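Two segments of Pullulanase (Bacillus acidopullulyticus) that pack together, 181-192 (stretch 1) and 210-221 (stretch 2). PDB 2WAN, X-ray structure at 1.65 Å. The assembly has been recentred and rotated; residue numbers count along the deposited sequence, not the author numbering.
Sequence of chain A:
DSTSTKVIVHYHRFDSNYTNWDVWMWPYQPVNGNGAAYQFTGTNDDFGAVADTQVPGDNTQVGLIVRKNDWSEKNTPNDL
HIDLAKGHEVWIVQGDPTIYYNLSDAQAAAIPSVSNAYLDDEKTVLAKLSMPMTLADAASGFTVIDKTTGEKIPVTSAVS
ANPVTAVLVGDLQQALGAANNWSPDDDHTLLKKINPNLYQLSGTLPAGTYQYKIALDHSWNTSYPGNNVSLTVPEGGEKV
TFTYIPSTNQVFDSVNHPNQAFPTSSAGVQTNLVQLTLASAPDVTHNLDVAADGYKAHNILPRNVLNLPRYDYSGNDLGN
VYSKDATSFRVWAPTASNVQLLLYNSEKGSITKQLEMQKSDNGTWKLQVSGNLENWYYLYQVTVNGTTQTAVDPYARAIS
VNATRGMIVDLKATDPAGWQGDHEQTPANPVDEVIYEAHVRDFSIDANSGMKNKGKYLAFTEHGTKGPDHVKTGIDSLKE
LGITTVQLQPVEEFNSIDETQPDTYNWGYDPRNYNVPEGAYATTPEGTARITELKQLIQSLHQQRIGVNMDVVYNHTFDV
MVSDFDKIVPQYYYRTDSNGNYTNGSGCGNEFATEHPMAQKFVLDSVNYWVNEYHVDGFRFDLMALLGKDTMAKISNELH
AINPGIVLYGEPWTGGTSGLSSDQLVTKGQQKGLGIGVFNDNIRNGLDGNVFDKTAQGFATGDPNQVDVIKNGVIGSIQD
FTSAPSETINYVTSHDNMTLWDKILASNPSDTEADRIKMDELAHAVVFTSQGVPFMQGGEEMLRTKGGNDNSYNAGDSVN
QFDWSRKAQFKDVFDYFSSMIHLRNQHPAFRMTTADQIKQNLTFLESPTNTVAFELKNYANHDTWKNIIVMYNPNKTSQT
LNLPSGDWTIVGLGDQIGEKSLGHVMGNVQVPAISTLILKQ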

ATOM      1  N   ASN A 181     -20.432 -10.296 -31.707  1.00 31.70           N
ATOM      2  CA  ASN A 181     -20.134  -9.517 -32.914  1.00 29.48           C
ATOM      3  C   ASN A 181     -20.311  -8.023 -32.687  1.00 28.55           C
ATOM      4  O   ASN A 181     -20.963  -7.611 -31.722  1.00 27.28           O
ATOM      5  CB  ASN A 181     -21.020  -9.969 -34.074  1.00 29.69           C
ATOM      6  CG  ASN A 181     -20.600 -11.305 -34.643  1.00 30.99           C
ATOM      7  OD1 ASN A 181     -21.410 -12.027 -35.223  1.00 37.24           O
ATOM      8  ND2 ASN A 181     -19.328 -11.637 -34.495  1.00 26.89           N
ATOM      9  N   TRP A 182     -19.721  -7.219 -33.577  1.00 26.44           N
ATOM     10  CA  TRP A 182     -19.807  -5.746 -33.526  1.00 27.02           C
ATOM     11  C   TRP A 182     -19.520  -5.177 -32.129  1.00 28.39           C
ATOM     12  O   TRP A 182     -20.316  -4.413 -31.565  1.00 29.53           O
ATOM     13  CB  TRP A 182     -21.166  -5.263 -34.059  1.00 27.30           C
ATOM     14  CG  TRP A 182     -21.502  -5.784 -35.423  1.00 26.27           C
ATOM     15  CD1 TRP A 182     -22.288  -6.859 -35.719  1.00 24.78           C
ATOM     16  CD2 TRP A 182     -21.066  -5.246 -36.683  1.00 29.38           C
ATOM     17  NE1 TRP A 182     -22.364  -7.031 -37.084  1.00 26.83           N
ATOM     18  CE2 TRP A 182     -21.629  -6.052 -37.698  1.00 27.10           C
ATOM     19  CE3 TRP A 182     -20.262  -4.155 -37.050  1.00 28.42           C
ATOM     20  CZ2 TRP A 182     -21.411  -5.807 -39.061  1.00 32.03           C
ATOM     21  CZ3 TRP A 182     -20.043  -3.914 -38.408  1.00 27.03           C
ATOM     22  CH2 TRP A 182     -20.619  -4.738 -39.392  1.00 26.94           C
ATOM     23  N   SER A 183     -18.375  -5.559 -31.572  1.00 29.19           N
ATOM     24  CA  SER A 183     -18.024  -5.153 -30.215  1.00 31.00           C
ATOM     25  C   SER A 183     -16.624  -4.534 -30.156  1.00 30.59           C
ATOM     26  O   SER A 183     -15.629  -5.263 -30.124  1.00 30.99           O
ATOM     27  CB  SER A 183     -18.150  -6.353 -29.259  1.00 32.43           C
ATOM     28  OG  SER A 183     -17.994  -5.943 -27.910  1.00 39.59           O
ATOM     29  N   PRO A 184     -16.544  -3.186 -30.123  1.00 29.47           N
ATOM     30  CA  PRO A 184     -15.265  -2.462 -30.190  1.00 31.36           C
ATOM     31  C   PRO A 184     -14.369  -2.615 -28.955  1.00 33.66           C
ATOM     32  O   PRO A 184     -13.162  -2.348 -29.034  1.00 33.69           O
ATOM     33  CB  PRO A 184     -15.686  -0.991 -30.317  1.00 29.98           C
ATOM     34  CG  PRO A 184     -17.152  -0.981 -30.430  1.00 31.18           C
ATOM     35  CD  PRO A 184     -17.672  -2.265 -29.904  1.00 31.26           C
ATOM     36  N   ASP A 185     -14.954  -3.017 -27.827  1.00 34.56           N
ATOM     37  CA  ASP A 185     -14.192  -3.129 -26.584  1.00 37.00           C
ATOM     38  C   ASP A 185     -13.717  -4.557 -26.256  1.00 36.40           C
ATOM     39  O   ASP A 185     -13.159  -4.798 -25.188  1.00 37.43           O
ATOM     40  CB  ASP A 185     -14.955  -2.489 -25.414  1.00 37.84           C
ATOM     41  CG  ASP A 185     -16.287  -3.166 -25.126  1.00 43.96           C
ATOM     42  OD1 ASP A 185     -16.782  -3.952 -25.967  1.00 50.61           O
ATOM     43  OD2 ASP A 185     -16.842  -2.901 -24.037  1.00 50.06           O
ATOM     44  N   ASP A 186     -13.930  -5.489 -27.184  1.00 35.99           N
ATOM     45  CA  ASP A 186     -13.452  -6.864 -27.026  1.00 36.08           C
ATOM     46  C   ASP A 186     -12.033  -7.003 -27.599  1.00 34.85           C
ATOM     47  O   ASP A 186     -11.851  -7.065 -28.814  1.00 34.62           O
ATOM     48  CB  ASP A 186     -14.415  -7.861 -27.697  1.00 36.53           C
ATOM     49  CG  ASP A 186     -14.249  -9.296 -27.177  1.00 37.85           C
ATOM     50  OD1 ASP A 186     -13.114  -9.690 -26.832  1.00 36.45           O
ATOM     51  OD2 ASP A 186     -15.256 -10.034 -27.114  1.00 38.56           O
ATOM     52  N   ASP A 187     -11.037  -7.068 -26.711  1.00 35.33           N
ATOM     53  CA  ASP A 187      -9.627  -7.134 -27.123  1.00 34.78           C
ATOM     54  C   ASP A 187      -9.200  -8.503 -27.643  1.00 35.04           C
ATOM     55  O   ASP A 187      -8.020  -8.722 -27.936  1.00 36.21           O
ATOM     56  CB  ASP A 187      -8.696  -6.669 -25.997  1.00 33.90           C
ATOM     57  CG  ASP A 187      -8.632  -5.159 -25.883  1.00 39.64           C
ATOM     58  OD1 ASP A 187      -9.006  -4.459 -26.856  1.00 40.20           O
ATOM     59  OD2 ASP A 187      -8.218  -4.662 -24.814  1.00 36.94           O
ATOM     60  N   HIS A 188     -10.159  -9.414 -27.768  1.00 35.03           N
ATOM     61  CA  HIS A 188      -9.919 -10.696 -28.408  1.00 35.81           C
ATOM     62  C   HIS A 188      -9.428 -10.497 -29.839  1.00 35.32           C
ATOM     63  O   HIS A 188      -8.582 -11.253 -30.311  1.00 34.61           O
ATOM     64  CB  HIS A 188     -11.190 -11.534 -28.419  1.00 38.49           C
ATOM     65  CG  HIS A 188     -10.977 -12.953 -28.002  1.00 45.21           C
ATOM     66  ND1 HIS A 188     -10.442 -13.904 -28.845  1.00 50.67           N
ATOM     67  CD2 HIS A 188     -11.223 -13.582 -26.829  1.00 50.74           C
ATOM     68  CE1 HIS A 188     -10.369 -15.059 -28.208  1.00 54.66           C
ATOM     69  NE2 HIS A 188     -10.838 -14.891 -26.985  1.00 54.96           N
ATOM     70  N   THR A 189      -9.967  -9.479 -30.519  1.00 33.32           N
ATOM     71  CA  THR A 189      -9.558  -9.136 -31.890  1.00 32.23           C
ATOM     72  C   THR A 189      -8.801  -7.797 -31.936  1.00 32.05           C
ATOM     73  O   THR A 189      -8.888  -7.051 -32.917  1.00 31.53           O
ATOM     74  CB  THR A 189     -10.765  -9.089 -32.868  1.00 30.76           C
ATOM     75  OG1 THR A 189     -11.752  -8.190 -32.358  1.00 25.53           O
ATOM     76  CG2 THR A 189     -11.381 -10.469 -33.051  1.00 32.00           C
ATOM     77  N   LEU A 190      -8.066  -7.496 -30.866  1.00 32.72           N
ATOM     78  CA  LEU A 190      -7.175  -6.340 -30.837  1.00 33.20           C
ATOM     79  C   LEU A 190      -5.995  -6.599 -31.760  1.00 32.87           C
ATOM     80  O   LEU A 190      -5.372  -7.668 -31.706  1.00 31.94           O
ATOM     81  CB  LEU A 190      -6.688  -6.055 -29.411  1.00 33.43           C
ATOM     82  CG  LEU A 190      -5.688  -4.921 -29.152  1.00 32.61           C
ATOM     83  CD1 LEU A 190      -6.310  -3.557 -29.379  1.00 31.29           C
ATOM     84  CD2 LEU A 190      -5.161  -5.024 -27.723  1.00 33.56           C
ATOM     85  N   LEU A 191      -5.706  -5.628 -32.623  1.00 32.35           N
ATOM     86  CA  LEU A 191      -4.586  -5.747 -33.557  1.00 32.98           C
ATOM     87  C   LEU A 191      -3.240  -5.567 -32.848  1.00 32.94           C
ATOM     88  O   LEU A 191      -3.105  -4.751 -31.929  1.00 33.59           O
ATOM     89  CB  LEU A 191      -4.727  -4.769 -34.735  1.00 31.26           C
ATOM     90  CG  LEU A 191      -5.604  -5.175 -35.934  1.00 31.16           C
ATOM     91  CD1 LEU A 191      -7.065  -5.340 -35.545  1.00 28.27           C
ATOM     92  CD2 LEU A 191      -5.500  -4.155 -37.044  1.00 26.87           C
ATOM     93  N   LYS A 192      -2.252  -6.338 -33.290  1.00 34.27           N
ATOM     94  CA  LYS A 192      -0.930  -6.337 -32.669  1.00 36.64           C
ATOM     95  C   LYS A 192       0.045  -5.451 -33.444  1.00 37.66           C
ATOM     96  O   LYS A 192      -0.009  -5.374 -34.677  1.00 36.94           O
ATOM     97  CB  LYS A 192      -0.509  -7.749 -32.570  1.00 20.00           C
ATOM     98  CG  LYS A 192      -1.055  -8.418 -31.349  1.00 20.00           C
ATOM     99  CD  LYS A 192      -1.575  -9.804 -31.554  1.00 20.00           C
ATOM    100  CE  LYS A 192      -2.419 -10.281 -30.310  1.00 20.00           C
ATOM    101  NZ  LYS A 192      -3.779  -9.605 -30.104  1.00 20.00           N
ATOM    102  N   TYR A 210     -18.680 -11.948 -44.934  1.00 35.19           N
ATOM    103  CA  TYR A 210     -18.531 -11.221 -43.668  1.00 32.37           C
ATOM    104  C   TYR A 210     -18.489  -9.715 -43.892  1.00 30.19           C
ATOM    105  O   TYR A 210     -18.315  -9.255 -45.015  1.00 30.35           O
ATOM    106  CB  TYR A 210     -17.233 -11.630 -42.973  1.00 33.86           C
ATOM    107  CG  TYR A 210     -17.137 -13.092 -42.606  1.00 35.60           C
ATOM    108  CD1 TYR A 210     -17.621 -13.556 -41.382  1.00 37.37           C
ATOM    109  CD2 TYR A 210     -16.547 -14.012 -43.476  1.00 37.08           C
ATOM    110  CE1 TYR A 210     -17.523 -14.905 -41.034  1.00 42.81           C
ATOM    111  CE2 TYR A 210     -16.447 -15.360 -43.141  1.00 39.33           C
ATOM    112  CZ  TYR A 210     -16.934 -15.799 -41.921  1.00 43.70           C
ATOM    113  OH  TYR A 210     -16.837 -17.131 -41.586  1.00 43.99           O
ATOM    114  N   GLN A 211     -18.648  -8.957 -42.814  1.00 28.44           N
ATOM    115  CA  GLN A 211     -18.413  -7.517 -42.850  1.00 28.77           C
ATOM    116  C   GLN A 211     -17.535  -7.100 -41.690  1.00 28.19           C
ATOM    117  O   GLN A 211     -17.665  -7.636 -40.591  1.00 27.85           O
ATOM    118  CB  GLN A 211     -19.726  -6.745 -42.790  1.00 27.30           C
ATOM    119  CG  GLN A 211     -20.398  -6.557 -44.128  1.00 30.04           C
ATOM    120  CD  GLN A 211     -21.534  -5.565 -44.044  1.00 32.11           C
ATOM    121  OE1 GLN A 211     -22.099  -5.163 -45.053  1.00 31.98           O
ATOM    122  NE2 GLN A 211     -21.862  -5.153 -42.831  1.00 32.66           N
ATOM    123  N   TYR A 212     -16.644  -6.140 -41.931  1.00 26.85           N
ATOM    124  CA  TYR A 212     -15.808  -5.633 -40.854  1.00 24.84           C
ATOM    125  C   TYR A 212     -15.397  -4.165 -40.988  1.00 24.24           C
ATOM    126  O   TYR A 212     -15.518  -3.550 -42.064  1.00 24.56           O
ATOM    127  CB  TYR A 212     -14.565  -6.510 -40.682  1.00 24.77           C
ATOM    128  CG  TYR A 212     -13.514  -6.245 -41.727  1.00 23.28           C
ATOM    129  CD1 TYR A 212     -12.513  -5.299 -41.503  1.00 25.24           C
ATOM    130  CD2 TYR A 212     -13.524  -6.925 -42.948  1.00 26.45           C
ATOM    131  CE1 TYR A 212     -11.538  -5.037 -42.461  1.00 24.73           C
ATOM    132  CE2 TYR A 212     -12.554  -6.668 -43.919  1.00 26.27           C
ATOM    133  CZ  TYR A 212     -11.564  -5.722 -43.660  1.00 29.11           C
ATOM    134  OH  TYR A 212     -10.596  -5.445 -44.595  1.00 28.17           O
ATOM    135  N   LYS A 213     -14.920  -3.632 -39.862  1.00 22.37           N
ATOM    136  CA  LYS A 213     -14.265  -2.342 -39.756  1.00 23.69           C
ATOM    137  C   LYS A 213     -13.136  -2.465 -38.724  1.00 23.87           C
ATOM    138  O   LYS A 213     -12.939  -3.529 -38.111  1.00 22.61           O
ATOM    139  CB  LYS A 213     -15.242  -1.255 -39.283  1.00 22.91           C
ATOM    140  CG  LYS A 213     -16.434  -0.997 -40.187  1.00 26.11           C
ATOM    141  CD  LYS A 213     -17.056   0.347 -39.868  1.00 25.42           C
ATOM    142  CE  LYS A 213     -16.288   1.461 -40.574  1.00 22.80           C
ATOM    143  NZ  LYS A 213     -16.821   2.811 -40.285  1.00 21.85           N
ATOM    144  N   ILE A 214     -12.408  -1.370 -38.541  1.00 22.83           N
ATOM    145  CA  ILE A 214     -11.469  -1.239 -37.434  1.00 23.14           C
ATOM    146  C   ILE A 214     -11.975  -0.115 -36.543  1.00 23.02           C
ATOM    147  O   ILE A 214     -12.095   1.038 -36.994  1.00 23.23           O
ATOM    148  CB  ILE A 214     -10.025  -0.934 -37.939  1.00 22.72           C
ATOM    149  CG1 ILE A 214      -9.472  -2.085 -38.800  1.00 23.62           C
ATOM    150  CG2 ILE A 214      -9.082  -0.590 -36.784  1.00 24.41           C
ATOM    151  CD1 ILE A 214      -9.194  -3.391 -38.071  1.00 27.19           C
ATOM    152  N   ALA A 215     -12.291  -0.445 -35.287  1.00 23.71           N
ATOM    153  CA  ALA A 215     -12.737   0.552 -34.315  1.00 24.19           C
ATOM    154  C   ALA A 215     -11.602   0.909 -33.380  1.00 24.39           C
ATOM    155  O   ALA A 215     -10.855   0.032 -32.942  1.00 25.73           O
ATOM    156  CB  ALA A 215     -13.947   0.040 -33.522  1.00 22.46           C
ATOM    157  N   LEU A 216     -11.486   2.196 -33.074  1.00 25.26           N
ATOM    158  CA  LEU A 216     -10.415   2.699 -32.216  1.00 27.41           C
ATOM    159  C   LEU A 216     -10.870   2.949 -30.784  1.00 27.68           C
ATOM    160  O   LEU A 216     -12.027   3.305 -30.536  1.00 28.18           O
ATOM    161  CB  LEU A 216      -9.816   3.990 -32.793  1.00 26.29           C
ATOM    162  CG  LEU A 216      -9.116   3.949 -34.160  1.00 30.70           C
ATOM    163  CD1 LEU A 216      -8.226   5.182 -34.319  1.00 30.95           C
ATOM    164  CD2 LEU A 216      -8.309   2.682 -34.362  1.00 29.05           C
ATOM    165  N   ASP A 217      -9.944   2.756 -29.843  1.00 29.36           N
ATOM    166  CA  ASP A 217     -10.124   3.206 -28.453  1.00 29.98           C
ATOM    167  C   ASP A 217     -11.365   2.645 -27.744  1.00 29.44           C
ATOM    168  O   ASP A 217     -11.928   3.303 -26.864  1.00 27.96           O
ATOM    169  CB  ASP A 217     -10.093   4.739 -28.380  1.00 31.78           C
ATOM    170  CG  ASP A 217      -8.844   5.327 -29.031  1.00 34.64           C
ATOM    171  OD1 ASP A 217      -7.757   4.740 -28.858  1.00 34.04           O
ATOM    172  OD2 ASP A 217      -8.953   6.367 -29.722  1.00 39.32           O
ATOM    173  N   HIS A 218     -11.765   1.431 -28.122  1.00 28.31           N
ATOM    174  CA  HIS A 218     -12.882   0.712 -27.487  1.00 31.37           C
ATOM    175  C   HIS A 218     -14.259   1.374 -27.642  1.00 31.64           C
ATOM    176  O   HIS A 218     -15.164   1.111 -26.844  1.00 33.12           O
ATOM    177  CB  HIS A 218     -12.589   0.424 -26.002  1.00 33.25           C
ATOM    178  CG  HIS A 218     -11.497  -0.574 -25.779  1.00 35.77           C
ATOM    179  ND1 HIS A 218     -10.659  -0.526 -24.685  1.00 42.44           N
ATOM    180  CD2 HIS A 218     -11.099  -1.642 -26.508  1.00 39.48           C
ATOM    181  CE1 HIS A 218      -9.799  -1.527 -24.746  1.00 44.04           C
ATOM    182  NE2 HIS A 218     -10.045  -2.219 -25.844  1.00 43.82           N
ATOM    183  N   SER A 219     -14.424   2.225 -28.653  1.00 29.47           N
ATOM    184  CA  SER A 219     -15.744   2.793 -28.942  1.00 29.31           C
ATOM    185  C   SER A 219     -16.020   2.912 -30.437  1.00 28.49           C
ATOM    186  O   SER A 219     -15.175   2.563 -31.268  1.00 25.66           O
ATOM    187  CB  SER A 219     -15.946   4.146 -28.248  1.00 29.58           C
ATOM    188  OG  SER A 219     -15.116   5.142 -28.809  1.00 31.36           O
ATOM    189  N   TRP A 220     -17.221   3.388 -30.758  1.00 28.33           N
ATOM    190  CA  TRP A 220     -17.625   3.630 -32.138  1.00 29.30           C
ATOM    191  C   TRP A 220     -17.410   5.093 -32.526  1.00 30.21           C
ATOM    192  O   TRP A 220     -17.809   5.523 -33.615  1.00 28.34           O
ATOM    193  CB  TRP A 220     -19.094   3.249 -32.331  1.00 29.33           C
ATOM    194  CG  TRP A 220     -19.362   1.776 -32.299  1.00 25.93           C
ATOM    195  CD1 TRP A 220     -20.079   1.093 -31.355  1.00 28.21           C
ATOM    196  CD2 TRP A 220     -18.933   0.800 -33.260  1.00 25.11           C
ATOM    197  NE1 TRP A 220     -20.124  -0.247 -31.672  1.00 24.33           N
ATOM    198  CE2 TRP A 220     -19.423  -0.455 -32.832  1.00 25.00           C
ATOM    199  CE3 TRP A 220     -18.183   0.863 -34.443  1.00 26.88           C
ATOM    200  CZ2 TRP A 220     -19.193  -1.633 -33.547  1.00 21.02           C
ATOM    201  CZ3 TRP A 220     -17.946  -0.309 -35.148  1.00 21.96           C
ATOM    202  CH2 TRP A 220     -18.457  -1.539 -34.705  1.00 21.49           C
ATOM    203  N   ASN A 221     -16.790   5.860 -31.631  1.00 30.76           N
ATOM    204  CA  ASN A 221     -16.500   7.265 -31.908  1.00 32.58           C
ATOM    205  C   ASN A 221     -15.739   7.400 -33.225  1.00 31.60           C
ATOM    206  O   ASN A 221     -16.083   8.217 -34.083  1.00 30.54           O
ATOM    207  CB  ASN A 221     -15.686   7.868 -30.764  1.00 34.38           C
ATOM    208  CG  ASN A 221     -16.151   9.259 -30.383  1.00 43.16           C
ATOM    209  OD1 ASN A 221     -16.160  10.182 -31.206  1.00 49.77           O
ATOM    210  ND2 ASN A 221     -16.531   9.421 -29.121  1.00 47.90           N
TER
HETATM  211  O   HOH W   1     -11.499  -0.428 -30.104  1.00 25.39           O

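Three residues carry most of this contact: Pro184 and Trp182 in the first stretch and His218 in the second, each with more than 100 Å² covered by the opposing segment. The first stretch, 181-192, packs against the strand 210-216, the turn that follows it and Trp220 just beyond, and together they bury about 605 Å².

Pro184 is buried and touches Ala215, His218, Ser219 and Trp220, its CA-to-CB bond directed toward the second stretch. It occupies the second position of a type I turn running from Ser183 to Asp186, where its phi of -69° is close to what the pyrrolidine ring imposes. That compact, apolar ring also makes a good partner for an aromatic surface. Its CG sits over one face of the Trp220 indole, 3.4 Å from the centroid of the five-membered ring and 19° off the normal, a CH-pi contact. Pro184 CB meanwhile packs 3.8 Å from Ala215 CB; the small methyl group, also directed toward the facing stretch, provides a close-fitting apolar surface there.

The carbonyl of Pro184 serves the polar side of the contact. Pro184 O receives a CA-H...O contact from His218 CA at 3.4 Å, nearly linear at the hydrogen. A water molecule ties the same region together, donating to Pro184 O (2.8 Å from the water oxygen) and Ala215 O (2.9 Å) while accepting from His218 N (2.7 Å). It thereby satisfies backbone groups of both stretches that do not bond to each other directly here.

His218 belongs to the type I' turn from Leu216 to Ser219, closed by a hydrogen bond from Ser219 N to Leu216 O at 3.2 Å. Its CA-to-CB bond runs sideways, but with chi1 at -68° (m) the imidazole reaches the first stretch, and His218 NE2 donates a hydrogen bond to Asp187 OD1 at 2.7 Å with an angle of 167°. The carboxylate oxygen lies at the edge of the ring, near its plane, as suits an N-H donor. Asp185 also approaches His218, its CA 3.4 Å from His218 CD2.

Trp182, which stays partly exposed, extends the contact. Its CA-to-CB bond also runs sideways, yet the long indole brings CE3 to 3.9 Å from Trp220 CH2 and CH2 to 3.7 Å from Gln211 NE2. Both partners lie at the edge of the Trp182 ring, so the two indoles do not meet through the Trp182 face. Farther along the first stretch, Leu191 CD1 meets Ile214 CD1 at 3.8 Å, a small hydrophobic contact between two buried, branched side chains.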